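Local coordinates for protein beta-galactosidase (Bacillus circulans subsp. alkalophilus, PDB 3TTY) that hydrolyses beta-galactosides, cutting off terminal galactose residues in the active site of a TIM-barrel glycoside hydrolase that also binds zinc, at residues 307-312 and 356-361; 347-352 and 362-367; 326-331 and 377-382. One frame throughout, in Å; residues are numbered along the deposited sequence.

Contact 1 of 3, residues 307-312 and 356-361; sequences EQTPGV and KYHGAV. With GLA (alpha-D-galactopyranose), chain H.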
loop_
_atom_site.group_PDB
_atom_site.type_symbol
_atom_site.label_atom_id
_atom_site.label_comp_id
_atom_site.label_asym_id
_atom_site.label_seq_id
_atom_site.Cartn_x
_atom_site.Cartn_y
_atom_site.Cartn_z
ATOM N N GLU A 307 -19.088 21.604 15.004
ATOM C CA GLU A 307 -19.544 21.067 13.723
ATOM C C GLU A 307 -20.061 19.634 13.765
ATOM O O GLU A 307 -19.755 18.849 14.670
ATOM C CB GLU A 307 -18.441 21.110 12.664
ATOM C CG GLU A 307 -17.682 22.402 12.519
ATOM C CD GLU A 307 -16.471 22.192 11.639
ATOM O OE1 GLU A 307 -16.553 21.290 10.784
ATOM O OE2 GLU A 307 -15.445 22.901 11.798
ATOM N N GLN A 308 -20.821 19.322 12.725
ATOM C CA GLN A 308 -21.311 17.998 12.383
ATOM C C GLN A 308 -21.989 18.283 11.047
ATOM O O GLN A 308 -22.356 19.430 10.773
ATOM C CB GLN A 308 -22.343 17.487 13.403
ATOM C CG GLN A 308 -23.635 18.313 13.460
ATOM C CD GLN A 308 -24.682 17.755 14.430
ATOM O OE1 GLN A 308 -24.524 16.681 14.994
ATOM N NE2 GLN A 308 -25.757 18.500 14.617
ATOM N N THR A 309 -22.154 17.286 10.193
ATOM C CA THR A 309 -22.878 17.563 8.959
ATOM C C THR A 309 -24.390 17.446 9.187
ATOM O O THR A 309 -24.838 16.620 9.988
ATOM C CB THR A 309 -22.430 16.657 7.804
ATOM O OG1 THR A 309 -23.317 16.837 6.698
ATOM C CG2 THR A 309 -22.443 15.204 8.224
ATOM N N PRO A 310 -25.180 18.301 8.521
ATOM C CA PRO A 310 -26.640 18.104 8.560
ATOM C C PRO A 310 -27.098 16.904 7.718
ATOM O O PRO A 310 -28.231 16.446 7.878
ATOM C CB PRO A 310 -27.202 19.426 8.000
ATOM C CG PRO A 310 -26.068 20.082 7.304
ATOM C CD PRO A 310 -24.799 19.614 7.962
ATOM N N GLY A 311 -26.231 16.403 6.837
ATOM C CA GLY A 311 -26.544 15.241 6.018
ATOM C C GLY A 311 -25.338 14.346 5.748
ATOM O O GLY A 311 -24.917 13.571 6.612
ATOM N N VAL A 312 -24.775 14.451 4.544
ATOM C CA VAL A 312 -23.599 13.657 4.178
ATOM C C VAL A 312 -22.279 14.387 4.457
ATOM O O VAL A 312 -22.260 15.595 4.681
ATOM C CB VAL A 312 -23.635 13.258 2.694
ATOM C CG1 VAL A 312 -24.878 12.421 2.405
ATOM C CG2 VAL A 312 -23.592 14.491 1.811
ATOM N N LYS A 356 -17.900 20.613 -2.170
ATOM C CA LYS A 356 -19.210 20.873 -2.765
ATOM C C LYS A 356 -20.235 19.753 -2.533
ATOM O O LYS A 356 -21.437 19.989 -2.671
ATOM C CB LYS A 356 -19.081 21.176 -4.250
ATOM C CG LYS A 356 -18.420 20.063 -5.064
ATOM C CD LYS A 356 -18.044 20.583 -6.448
ATOM C CE LYS A 356 -17.420 19.496 -7.299
ATOM N NZ LYS A 356 -15.964 19.379 -7.078
ATOM N N TYR A 357 -19.768 18.542 -2.199
ATOM C CA TYR A 357 -20.673 17.424 -1.910
ATOM C C TYR A 357 -20.676 17.124 -0.425
ATOM O O TYR A 357 -21.096 16.054 0.005
ATOM C CB TYR A 357 -20.372 16.176 -2.776
ATOM C CG TYR A 357 -20.350 16.578 -4.209
ATOM C CD1 TYR A 357 -21.332 17.426 -4.701
ATOM C CD2 TYR A 357 -19.309 16.219 -5.048
ATOM C CE1 TYR A 357 -21.301 17.871 -5.993
ATOM C CE2 TYR A 357 -19.277 16.659 -6.349
ATOM C CZ TYR A 357 -20.279 17.489 -6.818
ATOM O OH TYR A 357 -20.257 17.958 -8.115
ATOM N N HIS A 358 -20.199 18.089 0.354
ATOM C CA HIS A 358 -20.492 18.118 1.782
ATOM C C HIS A 358 -21.905 18.682 1.998
ATOM O O HIS A 358 -22.309 19.655 1.350
ATOM C CB HIS A 358 -19.457 18.951 2.555
ATOM C CG HIS A 358 -19.438 18.669 4.030
ATOM N ND1 HIS A 358 -20.443 19.079 4.881
ATOM C CD2 HIS A 358 -18.539 18.010 4.802
ATOM C CE1 HIS A 358 -20.165 18.685 6.113
ATOM N NE2 HIS A 358 -19.018 18.030 6.091
ATOM N N GLY A 359 -22.648 18.051 2.899
ATOM C CA GLY A 359 -23.992 18.485 3.245
ATOM C C GLY A 359 -24.041 19.865 3.877
ATOM O O GLY A 359 -23.061 20.340 4.470
ATOM N N ALA A 360 -25.192 20.515 3.742
ATOM C CA ALA A 360 -25.425 21.812 4.367
ATOM C C ALA A 360 -26.912 21.962 4.648
ATOM O O ALA A 360 -27.726 21.190 4.147
ATOM C CB ALA A 360 -24.936 22.937 3.473
ATOM N N VAL A 361 -27.269 22.950 5.459
ATOM C CA VAL A 361 -28.675 23.223 5.727
ATOM C C VAL A 361 -29.386 23.667 4.446
ATOM O O VAL A 361 -30.450 23.154 4.112
ATOM C CB VAL A 361 -28.826 24.271 6.814
ATOM C CG1 VAL A 361 -30.287 24.680 6.955
ATOM C CG2 VAL A 361 -28.266 23.717 8.130
HETATM C C1 GLA H . -13.713 19.875 9.518
HETATM C C2 GLA H . -13.405 21.357 9.189
HETATM C C3 GLA H . -14.521 22.036 8.374
HETATM C C4 GLA H . -14.875 21.115 7.217
HETATM C C5 GLA H . -15.222 19.724 7.757
HETATM C C6 GLA H . -15.649 18.839 6.580
HETATM O O1 GLA H . -14.754 19.657 10.487
HETATM O O2 GLA H . -13.194 22.094 10.383
HETATM O O3 GLA H . -14.099 23.302 7.838
HETATM O O4 GLA H . -13.713 21.031 6.401
HETATM O O5 GLA H . -14.053 19.145 8.347
HETATM O O6 GLA H . -16.342 17.680 7.062
#
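The carbonyl oxygen of V312 takes two hydrogen bonds, one from each face of its plane. From across the contact comes the backbone N of G359, 3.1 Å from V312 O; from the other face the hydroxyl of T309 donates to the same oxygen. T309 OG1, lying anti to its own backbone N (chi1 171°), also accepts from G311 N at 2.9 Å, which closes an ST turn. The turn passes close against G359, whose CA lies 3.9 Å from T309 OG1. P310 lays its CG against the backbone of A360, 3.4 Å from A360 C, while V312 CG2 rests 3.5 Å from Y357 O.

These loops follow strands 303-307 and 339-344, the seventh and eighth of the TIM barrel, and together they shape part of the galactose pocket. H358 is pinned from within its own segment: ND1 donates in the ring plane to a lone pair of G359 O (2.9 Å), which fixes the ring's rotation and turns NE2 to the sugar. There the bond from H358 NE2 to O6 of the galactose is weak, bent to 120° at the hydrogen. T309 CB touches H358 CE1 obliquely, and F345 meets the ring edge-to-face. At the C-terminal end of strand 303-307, E307 reaches the sugar's far end, its OE2 accepting from O2 at 2.8 Å, while OE1 is bonded to Y277 OH.

Contact 2 of 3, residues 347-352 and 362-367; sequences LRRSVG and IEHVGH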
loop_
_atom_site.group_PDB
_atom_site.type_symbol
_atom_site.label_atom_id
_atom_site.label_comp_id
_atom_site.label_asym_id
_atom_site.label_seq_id
_atom_site.Cartn_x
_atom_site.Cartn_y
_atom_site.Cartn_z
ATOM N N LEU A 347 -23.751 26.015 6.657
ATOM C CA LEU A 347 -25.112 26.515 6.474
ATOM C C LEU A 347 -25.591 26.525 5.004
ATOM O O LEU A 347 -26.780 26.358 4.732
ATOM C CB LEU A 347 -25.280 27.883 7.145
ATOM C CG LEU A 347 -25.033 27.876 8.652
ATOM C CD1 LEU A 347 -25.536 29.148 9.306
ATOM C CD2 LEU A 347 -25.704 26.646 9.278
ATOM N N ARG A 348 -24.671 26.703 4.062
ATOM C CA ARG A 348 -25.022 26.610 2.640
ATOM C C ARG A 348 -23.868 26.021 1.831
ATOM O O ARG A 348 -22.733 26.468 1.953
ATOM C CB ARG A 348 -25.446 27.968 2.072
ATOM C CG ARG A 348 -25.068 28.166 0.616
ATOM C CD ARG A 348 -26.196 28.633 -0.314
ATOM N NE ARG A 348 -27.160 29.603 0.225
ATOM C CZ ARG A 348 -28.304 29.906 -0.403
ATOM N NH1 ARG A 348 -28.594 29.330 -1.564
ATOM N NH2 ARG A 348 -29.158 30.784 0.105
ATOM N N ARG A 349 -24.172 25.020 1.010
ATOM C CA ARG A 349 -23.157 24.261 0.281
ATOM C C ARG A 349 -22.301 25.137 -0.635
ATOM O O ARG A 349 -22.767 26.125 -1.218
ATOM C CB ARG A 349 -23.794 23.091 -0.496
ATOM C CG ARG A 349 -24.099 21.887 0.382
ATOM C CD ARG A 349 -25.071 20.849 -0.198
ATOM N NE ARG A 349 -24.436 19.912 -1.097
ATOM C CZ ARG A 349 -24.670 18.597 -1.146
ATOM N NH1 ARG A 349 -25.550 18.005 -0.351
ATOM N NH2 ARG A 349 -24.021 17.867 -2.036
ATOM N N SER A 350 -21.024 24.781 -0.707
ATOM C CA SER A 350 -20.074 25.391 -1.629
ATOM C C SER A 350 -20.254 24.768 -3.008
ATOM O O SER A 350 -21.027 23.825 -3.164
ATOM C CB SER A 350 -18.661 25.112 -1.145
ATOM O OG SER A 350 -18.505 23.715 -0.972
ATOM N N VAL A 351 -19.456 25.213 -3.973
ATOM C CA VAL A 351 -19.861 25.138 -5.369
ATOM C C VAL A 351 -18.925 24.550 -6.484
ATOM O O VAL A 351 -19.446 24.070 -7.481
ATOM C CB VAL A 351 -20.449 26.536 -5.746
ATOM C CG1 VAL A 351 -19.800 27.128 -6.961
ATOM C CG2 VAL A 351 -21.973 26.488 -5.814
ATOM N N GLY A 352 -17.590 24.536 -6.371
ATOM C CA GLY A 352 -16.832 25.006 -5.240
ATOM C C GLY A 352 -15.685 24.138 -4.723
ATOM O O GLY A 352 -15.508 24.085 -3.514
ATOM N N ILE A 362 -28.778 24.605 3.724
ATOM C CA ILE A 362 -29.258 25.009 2.405
ATOM C C ILE A 362 -28.342 24.429 1.321
ATOM O O ILE A 362 -27.119 24.641 1.337
ATOM C CB ILE A 362 -29.266 26.532 2.256
ATOM C CG1 ILE A 362 -30.112 27.171 3.359
ATOM C CG2 ILE A 362 -29.753 26.927 0.861
ATOM C CD1 ILE A 362 -29.910 28.671 3.455
ATOM N N GLU A 363 -28.925 23.710 0.368
ATOM C CA GLU A 363 -28.107 22.932 -0.551
ATOM C C GLU A 363 -28.201 23.428 -1.991
ATOM O O GLU A 363 -28.590 24.575 -2.210
ATOM C CB GLU A 363 -28.341 21.433 -0.333
ATOM C CG GLU A 363 -27.903 21.064 1.099
ATOM C CD GLU A 363 -28.011 19.588 1.455
ATOM O OE1 GLU A 363 -26.956 18.945 1.659
ATOM O OE2 GLU A 363 -29.148 19.080 1.592
ATOM N N HIS A 364 -27.776 22.623 -2.962
ATOM C CA HIS A 364 -27.615 23.149 -4.318
ATOM C C HIS A 364 -28.937 23.567 -4.965
ATOM O O HIS A 364 -28.950 24.459 -5.804
ATOM C CB HIS A 364 -26.819 22.186 -5.216
ATOM C CG HIS A 364 -25.388 22.019 -4.796
ATOM N ND1 HIS A 364 -24.727 20.811 -4.860
ATOM C CD2 HIS A 364 -24.499 22.905 -4.286
ATOM C CE1 HIS A 364 -23.493 20.960 -4.414
ATOM N NE2 HIS A 364 -23.328 22.224 -4.062
ATOM N N VAL A 365 -30.037 22.929 -4.568
ATOM C CA VAL A 365 -31.365 23.339 -5.027
ATOM C C VAL A 365 -31.679 24.768 -4.611
ATOM O O VAL A 365 -32.461 25.440 -5.263
ATOM C CB VAL A 365 -32.491 22.495 -4.413
ATOM C CG1 VAL A 365 -33.666 22.437 -5.404
ATOM C CG2 VAL A 365 -31.995 21.129 -4.041
ATOM N N GLY A 366 -31.126 25.193 -3.477
ATOM C CA GLY A 366 -31.264 26.565 -3.029
ATOM C C GLY A 366 -32.592 26.955 -2.401
ATOM O O GLY A 366 -32.955 28.117 -2.438
ATOM N N HIS A 367 -33.312 26.005 -1.815
ATOM C CA HIS A 367 -34.570 26.330 -1.143
ATOM C C HIS A 367 -34.819 25.371 0.018
ATOM O O HIS A 367 -34.110 24.377 0.173
ATOM C CB HIS A 367 -35.758 26.329 -2.123
ATOM C CG HIS A 367 -36.112 24.969 -2.640
ATOM N ND1 HIS A 367 -36.206 24.683 -3.987
ATOM C CD2 HIS A 367 -36.385 23.810 -1.990
ATOM C CE1 HIS A 367 -36.529 23.411 -4.144
ATOM N NE2 HIS A 367 -36.645 22.860 -2.946
HETATM O O HOH W 1 -31.141 30.246 -2.430
HETATM O O HOH W 2 -27.500 26.921 -2.809
#
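R349 NH1 and E363 OE1 form a salt bridge of 2.6 Å, the bond nearly straight at 161°. The oxygen lies in the guanidinium plane, at its edge, yet the nitrogen approaches from above the carboxylate plane, the two flat groups being turned 53° apart. E363 OE1 also accepts from A360 N. The aliphatic parts pack as well, R349 CD lying against E363 CG. On its other flank the same arginine crosses H364 at about a right angle, with NE over the rim of one imidazole face, 3.6 Å from H364 CE1.

H364 is held at both ring nitrogens. NE2 donates to S350 O at 2.9 Å, the acceptor lying in the ring plane, and ND1 is bonded to Y502 OH of the second subunit. R348 behaves differently: its chain is bent at chi2 and chi3, and its guanidinium lies with one face on I362 CG2, which sits 3.5 Å from R348 CZ, above the centre of the group. Two waters in the guanidinium plane take bonds from R348 NH1 and donate onward to G366 O and E363 O.

Behind these side chains the backbones meet in a single beta bridge between R348 and I362. I362 N donates to L347 O at 2.8 Å, and R349 N returns a bond to I362 O at 3.0 Å. Residues 363-366 then form a type I beta turn, in which the positive phi of G366 suits glycine.

Both segments belong to the loop that joins the last barrel strand, 339-344, to helix 371-386. It runs beside the galactose site, the S350 side chain about 9 Å from the sugar, and meets the second subunit through H364. L347 and R348 pack on helix 22-35, where D28 forms a salt bridge with R348 NH2.

Contact 3 of 3, residues 326-331 and 377-382; sequences VMRLWS and AELGKE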
loop_
_atom_site.group_PDB
_atom_site.type_symbol
_atom_site.label_atom_id
_atom_site.label_comp_id
_atom_site.label_asym_id
_atom_site.label_seq_id
_atom_site.Cartn_x
_atom_site.Cartn_y
_atom_site.Cartn_z
ATOM N N VAL A 326 -31.944 10.790 12.080
ATOM C CA VAL A 326 -30.620 10.464 12.595
ATOM C C VAL A 326 -29.822 11.720 12.916
ATOM O O VAL A 326 -29.130 11.774 13.926
ATOM C CB VAL A 326 -29.848 9.509 11.669
ATOM C CG1 VAL A 326 -28.377 9.437 12.061
ATOM C CG2 VAL A 326 -30.479 8.129 11.726
ATOM N N MET A 327 -29.940 12.731 12.069
ATOM C CA MET A 327 -29.287 14.007 12.335
ATOM C C MET A 327 -29.710 14.520 13.711
ATOM O O MET A 327 -28.884 15.006 14.496
ATOM C CB MET A 327 -29.623 15.019 11.229
ATOM C CG MET A 327 -28.900 16.367 11.327
ATOM S SD MET A 327 -29.548 17.444 12.626
ATOM C CE MET A 327 -31.225 17.678 12.029
ATOM N N ARG A 328 -30.998 14.380 14.015
ATOM C CA ARG A 328 -31.541 14.804 15.309
ATOM C C ARG A 328 -31.027 13.929 16.459
ATOM O O ARG A 328 -30.630 14.437 17.505
ATOM C CB ARG A 328 -33.064 14.774 15.264
ATOM C CG ARG A 328 -33.760 15.179 16.543
ATOM C CD ARG A 328 -35.242 15.270 16.245
ATOM N NE ARG A 328 -36.065 15.568 17.409
ATOM C CZ ARG A 328 -36.587 14.640 18.206
ATOM N NH1 ARG A 328 -36.351 13.356 17.975
ATOM N NH2 ARG A 328 -37.340 14.994 19.238
ATOM N N LEU A 329 -31.050 12.614 16.251
ATOM C CA LEU A 329 -30.512 11.645 17.209
ATOM C C LEU A 329 -29.098 12.027 17.645
ATOM O O LEU A 329 -28.815 12.160 18.832
ATOM C CB LEU A 329 -30.459 10.256 16.572
ATOM C CG LEU A 329 -30.840 9.003 17.362
ATOM C CD1 LEU A 329 -30.080 7.808 16.815
ATOM C CD2 LEU A 329 -30.614 9.139 18.858
ATOM N N TRP A 330 -28.222 12.207 16.660
ATOM C CA TRP A 330 -26.804 12.474 16.901
ATOM C C TRP A 330 -26.514 13.864 17.469
ATOM O O TRP A 330 -25.466 14.073 18.089
ATOM C CB TRP A 330 -25.991 12.233 15.621
ATOM C CG TRP A 330 -25.951 10.799 15.212
ATOM C CD1 TRP A 330 -26.580 9.763 15.827
ATOM C CD2 TRP A 330 -25.240 10.237 14.100
ATOM N NE1 TRP A 330 -26.303 8.587 15.178
ATOM C CE2 TRP A 330 -25.484 8.847 14.111
ATOM C CE3 TRP A 330 -24.423 10.774 13.094
ATOM C CZ2 TRP A 330 -24.946 7.982 13.158
ATOM C CZ3 TRP A 330 -23.885 9.912 12.141
ATOM C CH2 TRP A 330 -24.148 8.529 12.182
ATOM N N SER A 331 -27.429 14.807 17.250
ATOM C CA SER A 331 -27.340 16.130 17.881
ATOM C C SER A 331 -27.646 16.042 19.373
ATOM O O SER A 331 -26.907 16.586 20.188
ATOM C CB SER A 331 -28.300 17.144 17.229
ATOM O OG SER A 331 -28.053 17.292 15.843
ATOM N N ALA A 377 -35.004 22.194 10.477
ATOM C CA ALA A 377 -35.982 23.156 10.974
ATOM C C ALA A 377 -36.629 22.616 12.233
ATOM O O ALA A 377 -36.774 23.329 13.221
ATOM C CB ALA A 377 -37.044 23.458 9.914
ATOM N N GLU A 378 -36.990 21.342 12.189
ATOM C CA GLU A 378 -37.646 20.679 13.305
ATOM C C GLU A 378 -36.783 20.751 14.564
ATOM O O GLU A 378 -37.274 21.093 15.636
ATOM C CB GLU A 378 -37.956 19.218 12.946
ATOM C CG GLU A 378 -38.584 18.412 14.077
ATOM C CD GLU A 378 -38.530 16.890 13.855
ATOM O OE1 GLU A 378 -39.378 16.175 14.443
ATOM O OE2 GLU A 378 -37.640 16.404 13.116
ATOM N N LEU A 379 -35.501 20.421 14.428
ATOM C CA LEU A 379 -34.570 20.460 15.552
ATOM C C LEU A 379 -34.430 21.897 16.021
ATOM O O LEU A 379 -34.465 22.176 17.220
ATOM C CB LEU A 379 -33.203 19.946 15.117
ATOM C CG LEU A 379 -32.253 19.279 16.105
ATOM C CD1 LEU A 379 -30.823 19.473 15.597
ATOM C CD2 LEU A 379 -32.403 19.790 17.524
ATOM N N GLY A 380 -34.262 22.808 15.068
ATOM C CA GLY A 380 -34.200 24.225 15.377
ATOM C C GLY A 380 -35.345 24.649 16.285
ATOM O O GLY A 380 -35.143 25.390 17.255
ATOM N N LYS A 381 -36.551 24.178 15.977
ATOM C CA LYS A 381 -37.720 24.514 16.788
ATOM C C LYS A 381 -37.634 23.984 18.232
ATOM O O LYS A 381 -37.865 24.731 19.183
ATOM C CB LYS A 381 -39.009 24.036 16.108
ATOM C CG LYS A 381 -40.304 24.542 16.756
ATOM C CD LYS A 381 -41.485 24.368 15.794
ATOM C CE LYS A 381 -42.807 24.824 16.402
ATOM N NZ LYS A 381 -43.926 24.717 15.411
ATOM N N GLU A 382 -37.315 22.705 18.389
ATOM C CA GLU A 382 -37.129 22.121 19.721
ATOM C C GLU A 382 -36.075 22.883 20.538
ATOM O O GLU A 382 -36.284 23.194 21.708
ATOM C CB GLU A 382 -36.746 20.639 19.606
ATOM C CG GLU A 382 -37.832 19.783 18.962
ATOM C CD GLU A 382 -37.404 18.351 18.732
ATOM O OE1 GLU A 382 -36.193 18.064 18.818
ATOM O OE2 GLU A 382 -38.285 17.504 18.453
#
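R328 grips E382 side-on with two nitrogens, one for each carboxylate oxygen. NE donates to E382 OE1 at 2.9 Å, and NH2 donates to E382 OE2 at 2.8 Å; both oxygens are met on their syn side. The fit is not flat, for the guanidinium and carboxylate planes stand 63° apart and the NH2 bond bends to 137° at the hydrogen. The arginine spans the gap as an extended chain, with CG anti to the backbone N and no bend as far as NE. A second donor, Y332 OH, holds E382 OE1, which helps to position the carboxylate.

E378 adds a weaker electrostatic element. Its OE1 is 4.5 Å from R328 NE and well out of the guanidinium plane, with no N-H directed at it, although its negative charge probably still favours the arginine. The aliphatic part of R328 meanwhile lies beside the leucine, R328 CG being 4.4 Å from L379 CG.

Next to this charged pair, L379 CD1 lies against two side chains of helix 326-336, M327 and S331. M327 SD is 3.8 Å from L379 CD1, chi2 of the methionine turning the sulphur towards it, and S331 OG is 3.5 Å from the same methyl. The hydroxyl itself is occupied: it donates back to M327 O, one turn earlier, and is also bonded to Q308 NE2.

The segment axes come within 10.3 Å at 35°, running broadly in the same direction. M327 and L379 continue inward onto F344 and V342 of strand 339-344. Neighbouring helices that pack side by side on the outside of a parallel barrel, with apolar side chains facing the strands, are characteristic of the TIM-barrel fold.

Overall arrangement
Contacts 1 and 3 join the seventh and eighth beta-alpha units of one TIM barrel; contact 2 lies within the loop of the eighth. Along the chain come 307-312, 326-331, 347-352, 356-361, 362-367 and 377-382, so contact 1 alternates with both others, while both segments of contact 2 fall between those of contact 3. Contact 1, at the sugar pocket, is the middle piece: its centre is about 10 Å from that of contact 2 and about 14 Å from that of contact 3, and it touches both. Contacts 2 and 3 stay about 9 Å apart at their nearest atoms. The catalytic-side loops are thus tied to the outer helices, and through contacts 1 and 2 to the second subunit.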